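Local coordinates for pollen-specific leucine-rich repeat extensin-like protein 1 (Arabidopsis thaliana, PDB 6TME), which is a pollen cell-wall protein of the leucine-rich repeat extensin family, whose repeat domain probably binds secreted signalling peptides and whose extensin part probably links it to the wall, at residues K78-A83 with A95-N100; L120-S125 with M142-V147. All blocks are in the same frame, centred on the assembly; numbering follows the deposited sequence.

Contact 1. Residues K78-A83 with A95-N100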
ATOM      1  N   LYS A  78      -5.673 -19.620  20.367  1.00 28.17           N
ATOM      2  CA  LYS A  78      -5.488 -19.614  18.924  1.00 28.23           C
ATOM      3  C   LYS A  78      -5.377 -18.183  18.411  1.00 35.71           C
ATOM      4  O   LYS A  78      -6.240 -17.347  18.699  1.00 26.52           O
ATOM      5  CB  LYS A  78      -6.650 -20.318  18.228  1.00 26.01           C
ATOM      6  CG  LYS A  78      -6.423 -20.425  16.716  1.00 28.58           C
ATOM      7  CD  LYS A  78      -7.422 -21.320  16.023  1.00 39.89           C
ATOM      8  CE  LYS A  78      -7.082 -21.445  14.537  1.00 55.51           C
ATOM      9  NZ  LYS A  78      -8.129 -22.162  13.748  1.00 62.84           N
ATOM     10  N   GLY A  79      -4.317 -17.910  17.636  1.00 27.64           N
ATOM     11  CA  GLY A  79      -4.064 -16.586  17.099  1.00 28.12           C
ATOM     12  C   GLY A  79      -3.212 -15.712  17.981  1.00 32.16           C
ATOM     13  O   GLY A  79      -2.880 -14.575  17.587  1.00 23.21           O
ATOM     14  N   VAL A  80      -2.831 -16.207  19.154  1.00 26.52           N
ATOM     15  CA  VAL A  80      -1.985 -15.483  20.094  1.00 32.12           C
ATOM     16  C   VAL A  80      -0.613 -16.145  20.076  1.00 36.82           C
ATOM     17  O   VAL A  80      -0.512 -17.373  20.153  1.00 37.50           O
ATOM     18  CB  VAL A  80      -2.602 -15.486  21.505  1.00 26.81           C
ATOM     19  CG1 VAL A  80      -1.703 -14.741  22.484  1.00 25.60           C
ATOM     20  CG2 VAL A  80      -4.016 -14.873  21.463  1.00 25.86           C
ATOM     21  N   PHE A  81       0.442 -15.346  19.957  1.00 34.11           N
ATOM     22  CA  PHE A  81       1.772 -15.902  19.735  1.00 32.61           C
ATOM     23  C   PHE A  81       2.742 -15.333  20.754  1.00 30.03           C
ATOM     24  O   PHE A  81       2.958 -14.124  20.810  1.00 32.05           O
ATOM     25  CB  PHE A  81       2.228 -15.641  18.303  1.00 20.91           C
ATOM     26  CG  PHE A  81       1.385 -16.371  17.272  1.00 24.46           C
ATOM     27  CD1 PHE A  81       1.736 -17.649  16.845  1.00 25.83           C
ATOM     28  CD2 PHE A  81       0.214 -15.800  16.779  1.00 20.06           C
ATOM     29  CE1 PHE A  81       0.964 -18.332  15.915  1.00 27.98           C
ATOM     30  CE2 PHE A  81      -0.571 -16.479  15.856  1.00 28.34           C
ATOM     31  CZ  PHE A  81      -0.179 -17.754  15.411  1.00 26.43           C
ATOM     32  N   CYS A  82       3.320 -16.206  21.561  1.00 32.87           N
ATOM     33  CA  CYS A  82       4.193 -15.823  22.655  1.00 30.25           C
ATOM     34  C   CYS A  82       5.647 -15.973  22.221  1.00 31.01           C
ATOM     35  O   CYS A  82       5.953 -16.559  21.180  1.00 42.16           O
ATOM     36  CB  CYS A  82       3.898 -16.656  23.912  1.00 31.48           C
ATOM     37  SG  CYS A  82       2.352 -16.185  24.769  1.00 52.42           S
ATOM     38  N   ALA A  83       6.541 -15.413  23.029  1.00 27.04           N
ATOM     39  CA  ALA A  83       7.954 -15.292  22.691  1.00 33.81           C
ATOM     40  C   ALA A  83       8.716 -14.871  23.947  1.00 31.95           C
ATOM     41  O   ALA A  83       8.108 -14.391  24.910  1.00 32.28           O
ATOM     42  CB  ALA A  83       8.179 -14.266  21.565  1.00 26.30           C
ATOM     43  N   ALA A  95       3.688 -11.564  22.122  1.00 21.57           N
ATOM     44  CA  ALA A  95       4.433 -10.728  21.194  1.00 18.47           C
ATOM     45  C   ALA A  95       3.707 -10.534  19.885  1.00 26.84           C
ATOM     46  O   ALA A  95       4.075  -9.636  19.109  1.00 25.92           O
ATOM     47  CB  ALA A  95       5.820 -11.340  20.901  1.00 19.35           C
ATOM     48  N   GLY A  96       2.697 -11.348  19.623  1.00 23.85           N
ATOM     49  CA  GLY A  96       2.044 -11.323  18.339  1.00 27.17           C
ATOM     50  C   GLY A  96       0.595 -11.748  18.414  1.00 29.09           C
ATOM     51  O   GLY A  96       0.211 -12.596  19.223  1.00 26.56           O
ATOM     52  N   ILE A  97      -0.214 -11.127  17.571  1.00 21.28           N
ATOM     53  CA  ILE A  97      -1.597 -11.495  17.368  1.00 19.33           C
ATOM     54  C   ILE A  97      -1.764 -11.686  15.872  1.00 21.42           C
ATOM     55  O   ILE A  97      -1.303 -10.857  15.089  1.00 28.58           O
ATOM     56  CB  ILE A  97      -2.536 -10.403  17.898  1.00 18.60           C
ATOM     57  CG1 ILE A  97      -2.325 -10.229  19.404  1.00 21.50           C
ATOM     58  CG2 ILE A  97      -3.965 -10.708  17.492  1.00 22.67           C
ATOM     59  CD1 ILE A  97      -2.950 -11.319  20.242  1.00 26.26           C
ATOM     60  N   ASP A  98      -2.360 -12.802  15.473  1.00 23.45           N
ATOM     61  CA  ASP A  98      -2.575 -13.060  14.057  1.00 21.82           C
ATOM     62  C   ASP A  98      -3.887 -13.820  13.928  1.00 22.77           C
ATOM     63  O   ASP A  98      -3.934 -15.019  14.194  1.00 32.23           O
ATOM     64  CB  ASP A  98      -1.427 -13.822  13.421  1.00 17.61           C
ATOM     65  CG  ASP A  98      -1.526 -13.863  11.894  1.00 35.30           C
ATOM     66  OD1 ASP A  98      -2.649 -13.715  11.341  1.00 29.77           O
ATOM     67  OD2 ASP A  98      -0.469 -14.027  11.239  1.00 49.00           O
ATOM     68  N   LEU A  99      -4.927 -13.100  13.490  1.00 27.08           N
ATOM     69  CA  LEU A  99      -6.259 -13.615  13.209  1.00 28.96           C
ATOM     70  C   LEU A  99      -6.621 -13.457  11.727  1.00 29.37           C
ATOM     71  O   LEU A  99      -7.804 -13.382  11.381  1.00 27.12           O
ATOM     72  CB  LEU A  99      -7.289 -12.900  14.091  1.00 28.58           C
ATOM     73  CG  LEU A  99      -7.039 -13.025  15.603  1.00 31.22           C
ATOM     74  CD1 LEU A  99      -7.960 -12.096  16.449  1.00 18.08           C
ATOM     75  CD2 LEU A  99      -7.185 -14.494  16.030  1.00 21.73           C
ATOM     76  N   ASN A 100      -5.617 -13.390  10.845  1.00 18.86           N
ATOM     77  CA  ASN A 100      -5.872 -13.208   9.418  1.00 24.63           C
ATOM     78  C   ASN A 100      -6.917 -14.193   8.926  1.00 19.96           C
ATOM     79  O   ASN A 100      -6.825 -15.395   9.186  1.00 23.01           O
ATOM     80  CB  ASN A 100      -4.589 -13.372   8.595  1.00 21.32           C
ATOM     81  CG  ASN A 100      -3.724 -12.151   8.624  1.00 24.06           C
ATOM     82  OD1 ASN A 100      -4.121 -11.101   9.132  1.00 33.26           O
ATOM     83  ND2 ASN A 100      -2.525 -12.275   8.092  1.00 25.29           N
TER

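Contact 2. Residues L120-S125 with M142-V147. With SO4 (sulfate ion), chain I.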
ATOM      1  N   LEU A 120       3.576  -7.543  16.589  1.00 24.24           N
ATOM      2  CA  LEU A 120       2.975  -8.024  15.360  1.00 25.84           C
ATOM      3  C   LEU A 120       1.477  -8.099  15.580  1.00 28.97           C
ATOM      4  O   LEU A 120       1.015  -8.740  16.535  1.00 25.50           O
ATOM      5  CB  LEU A 120       3.559  -9.379  14.985  1.00 31.53           C
ATOM      6  CG  LEU A 120       3.111 -10.097  13.724  1.00 35.08           C
ATOM      7  CD1 LEU A 120       4.307 -10.916  13.315  1.00 26.08           C
ATOM      8  CD2 LEU A 120       1.875 -11.002  13.980  1.00 29.89           C
ATOM      9  N   PHE A 121       0.718  -7.441  14.708  1.00 27.35           N
ATOM     10  CA  PHE A 121      -0.740  -7.443  14.820  1.00 23.55           C
ATOM     11  C   PHE A 121      -1.326  -7.610  13.415  1.00 29.89           C
ATOM     12  O   PHE A 121      -1.347  -6.657  12.618  1.00 28.20           O
ATOM     13  CB  PHE A 121      -1.206  -6.166  15.506  1.00 23.06           C
ATOM     14  CG  PHE A 121      -2.660  -6.165  15.865  1.00 27.18           C
ATOM     15  CD1 PHE A 121      -3.098  -6.718  17.066  1.00 29.81           C
ATOM     16  CD2 PHE A 121      -3.591  -5.610  15.007  1.00 19.24           C
ATOM     17  CE1 PHE A 121      -4.445  -6.715  17.405  1.00 22.71           C
ATOM     18  CE2 PHE A 121      -4.938  -5.586  15.345  1.00 25.68           C
ATOM     19  CZ  PHE A 121      -5.364  -6.160  16.548  1.00 23.69           C
ATOM     20  N   HIS A 122      -1.765  -8.833  13.097  1.00 24.72           N
ATOM     21  CA  HIS A 122      -2.330  -9.165  11.788  1.00 24.75           C
ATOM     22  C   HIS A 122      -3.797  -9.543  11.970  1.00 24.67           C
ATOM     23  O   HIS A 122      -4.094 -10.581  12.567  1.00 40.56           O
ATOM     24  CB  HIS A 122      -1.570 -10.322  11.130  1.00 22.26           C
ATOM     25  CG  HIS A 122      -0.113 -10.051  10.895  1.00 26.33           C
ATOM     26  ND1 HIS A 122       0.777 -11.044  10.539  1.00 27.22           N
ATOM     27  CD2 HIS A 122       0.612  -8.907  10.968  1.00 28.65           C
ATOM     28  CE1 HIS A 122       1.988 -10.526  10.415  1.00 30.15           C
ATOM     29  NE2 HIS A 122       1.917  -9.233  10.680  1.00 30.80           N
ATOM     30  N   VAL A 123      -4.718  -8.715  11.467  1.00 24.11           N
ATOM     31  CA  VAL A 123      -6.138  -9.075  11.482  1.00 27.02           C
ATOM     32  C   VAL A 123      -6.769  -8.847  10.110  1.00 20.76           C
ATOM     33  O   VAL A 123      -7.939  -8.467  10.012  1.00 26.96           O
ATOM     34  CB  VAL A 123      -6.926  -8.335  12.596  1.00 25.54           C
ATOM     35  CG1 VAL A 123      -6.481  -8.846  14.017  1.00 22.13           C
ATOM     36  CG2 VAL A 123      -6.766  -6.838  12.506  1.00 17.73           C
ATOM     37  N   ASN A 124      -6.022  -9.146   9.044  1.00 26.95           N
ATOM     38  CA  ASN A 124      -6.562  -9.041   7.693  1.00 21.86           C
ATOM     39  C   ASN A 124      -7.818  -9.881   7.516  1.00 22.52           C
ATOM     40  O   ASN A 124      -7.892 -11.028   7.974  1.00 27.99           O
ATOM     41  CB  ASN A 124      -5.545  -9.471   6.642  1.00 21.17           C
ATOM     42  CG  ASN A 124      -6.189  -9.613   5.234  1.00 25.13           C
ATOM     43  OD1 ASN A 124      -6.763 -10.643   4.907  1.00 24.42           O
ATOM     44  ND2 ASN A 124      -6.134  -8.554   4.436  1.00 13.06           N
ATOM     45  N   SER A 125      -8.796  -9.301   6.815  1.00 21.26           N
ATOM     46  CA  SER A 125     -10.032  -9.984   6.422  1.00 22.37           C
ATOM     47  C   SER A 125     -10.805 -10.481   7.641  1.00 26.34           C
ATOM     48  O   SER A 125     -11.127 -11.663   7.771  1.00 34.08           O
ATOM     49  CB  SER A 125      -9.751 -11.135   5.447  1.00 17.79           C
ATOM     50  OG  SER A 125      -9.175 -10.649   4.234  1.00 18.73           O
ATOM     51  N   MET A 142       5.141  -1.909  18.621  1.00 19.34           N
ATOM     52  CA  MET A 142       4.456  -2.126  17.352  1.00 30.27           C
ATOM     53  C   MET A 142       5.394  -1.867  16.179  1.00 30.82           C
ATOM     54  O   MET A 142       6.041  -0.815  16.088  1.00 26.11           O
ATOM     55  CB  MET A 142       3.227  -1.231  17.236  1.00 24.39           C
ATOM     56  CG  MET A 142       2.337  -1.636  16.103  1.00 27.12           C
ATOM     57  SD  MET A 142       1.824  -3.355  16.309  1.00 28.15           S
ATOM     58  CE  MET A 142       0.469  -3.123  17.470  1.00 29.38           C
ATOM     59  N   TYR A 143       5.472  -2.854  15.309  1.00 20.73           N
ATOM     60  CA  TYR A 143       6.358  -2.927  14.161  1.00 24.43           C
ATOM     61  C   TYR A 143       5.602  -3.153  12.861  1.00 23.97           C
ATOM     62  O   TYR A 143       5.915  -2.510  11.854  1.00 22.25           O
ATOM     63  CB  TYR A 143       7.365  -4.060  14.408  1.00 22.90           C
ATOM     64  CG  TYR A 143       8.443  -4.313  13.358  1.00 25.28           C
ATOM     65  CD1 TYR A 143       9.702  -3.719  13.461  1.00 27.99           C
ATOM     66  CD2 TYR A 143       8.232  -5.218  12.331  1.00 15.49           C
ATOM     67  CE1 TYR A 143      10.695  -3.978  12.541  1.00 16.52           C
ATOM     68  CE2 TYR A 143       9.208  -5.481  11.405  1.00 24.27           C
ATOM     69  CZ  TYR A 143      10.441  -4.864  11.513  1.00 36.91           C
ATOM     70  OH  TYR A 143      11.417  -5.159  10.588  1.00 30.73           O
ATOM     71  N   GLU A 144       4.597  -4.037  12.875  1.00 20.19           N
ATOM     72  CA  GLU A 144       3.776  -4.357  11.709  1.00 23.69           C
ATOM     73  C   GLU A 144       2.322  -4.441  12.147  1.00 27.36           C
ATOM     74  O   GLU A 144       1.945  -5.318  12.932  1.00 26.82           O
ATOM     75  CB  GLU A 144       4.187  -5.668  11.018  1.00 15.52           C
ATOM     76  CG  GLU A 144       4.513  -6.839  11.915  1.00 26.27           C
ATOM     77  CD  GLU A 144       5.116  -8.023  11.149  1.00 35.93           C
ATOM     78  OE1 GLU A 144       4.404  -8.687  10.357  1.00 28.52           O
ATOM     79  OE2 GLU A 144       6.327  -8.270  11.338  1.00 35.23           O
ATOM     80  N   PHE A 145       1.508  -3.558  11.586  1.00 21.86           N
ATOM     81  CA  PHE A 145       0.117  -3.379  11.957  1.00 18.37           C
ATOM     82  C   PHE A 145      -0.697  -3.531  10.690  1.00 16.94           C
ATOM     83  O   PHE A 145      -0.562  -2.727   9.763  1.00 19.94           O
ATOM     84  CB  PHE A 145      -0.097  -1.996  12.575  1.00 20.18           C
ATOM     85  CG  PHE A 145      -1.374  -1.855  13.312  1.00 25.49           C
ATOM     86  CD1 PHE A 145      -1.533  -2.434  14.578  1.00 28.57           C
ATOM     87  CD2 PHE A 145      -2.416  -1.099  12.771  1.00 27.92           C
ATOM     88  CE1 PHE A 145      -2.732  -2.287  15.278  1.00 26.08           C
ATOM     89  CE2 PHE A 145      -3.620  -0.947  13.462  1.00 27.56           C
ATOM     90  CZ  PHE A 145      -3.784  -1.543  14.712  1.00 27.49           C
ATOM     91  N   ASP A 146      -1.519  -4.564  10.633  1.00 19.72           N
ATOM     92  CA  ASP A 146      -2.249  -4.889   9.415  1.00 22.13           C
ATOM     93  C   ASP A 146      -3.706  -5.034   9.824  1.00 25.67           C
ATOM     94  O   ASP A 146      -4.095  -6.068  10.382  1.00 28.32           O
ATOM     95  CB  ASP A 146      -1.709  -6.157   8.756  1.00 12.70           C
ATOM     96  CG  ASP A 146      -2.462  -6.531   7.468  1.00 31.38           C
ATOM     97  OD1 ASP A 146      -3.276  -5.713   6.969  1.00 22.66           O
ATOM     98  OD2 ASP A 146      -2.238  -7.658   6.962  1.00 32.22           O
ATOM     99  N   VAL A 147      -4.489  -3.985   9.579  1.00 16.93           N
ATOM    100  CA  VAL A 147      -5.934  -4.041   9.745  1.00 21.00           C
ATOM    101  C   VAL A 147      -6.648  -4.030   8.391  1.00 24.96           C
ATOM    102  O   VAL A 147      -7.815  -3.663   8.306  1.00 23.24           O
ATOM    103  CB  VAL A 147      -6.430  -2.918  10.672  1.00 21.78           C
ATOM    104  CG1 VAL A 147      -5.908  -3.167  12.134  1.00 13.86           C
ATOM    105  CG2 VAL A 147      -5.998  -1.538  10.167  1.00 17.53           C
TER
HETATM  106  S   SO4 I 503      14.555  -3.647  10.662  1.00 80.99           S
HETATM  107  O1  SO4 I 503      14.044  -4.209   9.412  1.00 81.83           O
HETATM  108  O2  SO4 I 503      14.228  -4.531  11.784  1.00 86.43           O
HETATM  109  O3  SO4 I 503      16.008  -3.499  10.566  1.00 86.00           O
HETATM  110  O4  SO4 I 503      13.950  -2.339  10.877  1.00 77.73           O

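Contact 1. Residues K78-A83 with A95-N100
Phe81 faces both Ala95 and Gly96 in a classic beta bulge, and its carbonyl oxygen accepts from two donors: Ala95 N at 3.0 Å from Phe81 O, and Gly96 N through a weaker, more bent bond. The amide of Phe81 is in turn satisfied by the Gly96 carbonyl, with Phe81 N 2.9 Å from Gly96 O. Two residues along, past the non-hydrogen-bonded pair Val80-Ile97, Asp98 N lies 2.8 Å from Gly79 O in a nearly straight bond (167° at the hydrogen), and Ile97 CA adds a C-H...O contact of 3.3 Å to Gly79 O. Lys78 N and O are held from outside, by Asn68 OD1 and Trp69 NE1. Asp98 OD1 accepts from Asn100 N, closing an Asx turn just after the strand, whereas OD2 bonds to the backbone of the other protein in the assembly and weakly to His122 ND1. Phe81 CG stands beside its backbone N (chi1 -66°), and ring atom CE2 comes 3.7 Å from Asp98 CB; basic side chains of the other protein pack on both residues. On the opposite face Val80 CG2 meets Ile97 CD1 at 3.9 Å, the two side chains lying alongside one another. These two rest on Leu51 of helix 43-56, with Trp54 adding to Ile97; the Cys75-Cys82 disulfide ties strand 80-85 to the preceding loop, while strand 92-98 bonds on to strand 120-122.

Contact 2. Residues L120-S125 with M142-V147
Two neighbouring parallel strands of the leucine-rich repeat solenoid meet here, Leu120, Phe121 and His122 pairing with Glu144, Phe145 and Asp146, each 24 residues on. Phe121 N and O bond to Glu144 O and Asp146 N, and Val123 N to Asp146 O. On the face turned to the other protein of the assembly, His122 NE2 donates to Glu144 OE1 at 2.6 Å. The oxygen lies in the imidazole plane, but the bond is bent at the hydrogen and meets the carboxylate on its anti side, 28° out of plane. Glu144 CG stands between the backbone N and carbonyl carbon (chi1 43°), and the chain then extends alongside Leu120, whose CD1 is 3.7 Å from Glu144 CD. Leu120 CD2 lies over one face of the His122 ring, 3.5 Å above its centre. Glu144 OE1 also accepts from the backbone of the other protein, and OE2 is hydrogen-bonded to a polar side chain of it.

The 24-residue step is that of plant-type repeats, whose asparagine ladder appears here as Asn126 and Asn150 ND2 both bonding to Val123 O. On the inward face the Phe121 and Phe145 rings are nearly parallel (14°) but slid apart, with Phe121 CD2 3.4 Å from Phe145 CE1. Val123 CG2 and Val147 CG1 touch at 3.8 Å. Tyr143 OH donates to a sulfate ion, probably from the crystallisation liquor.

Contact 1 closes before contact 2 opens along the chain, and their centres lie about 10 Å apart. Strands 92-98 and 120-122 are neighbours, so the two contacts run on as one succession: an antiparallel hairpin at the N-terminal end, then parallel repeat strands. The join is made by probable hydrogen bonds, Leu99 N to His122 O at 2.8 Å and Asn100 OD1 to Asn124 N at 2.7 Å. Helix 43-56 covers the hairpin's inward face, closing this end of the solenoid. Both contacts also present residues to the same partner protein, consistent with a continuous binding surface that starts at the N-terminal hairpin and passes onto the repeats.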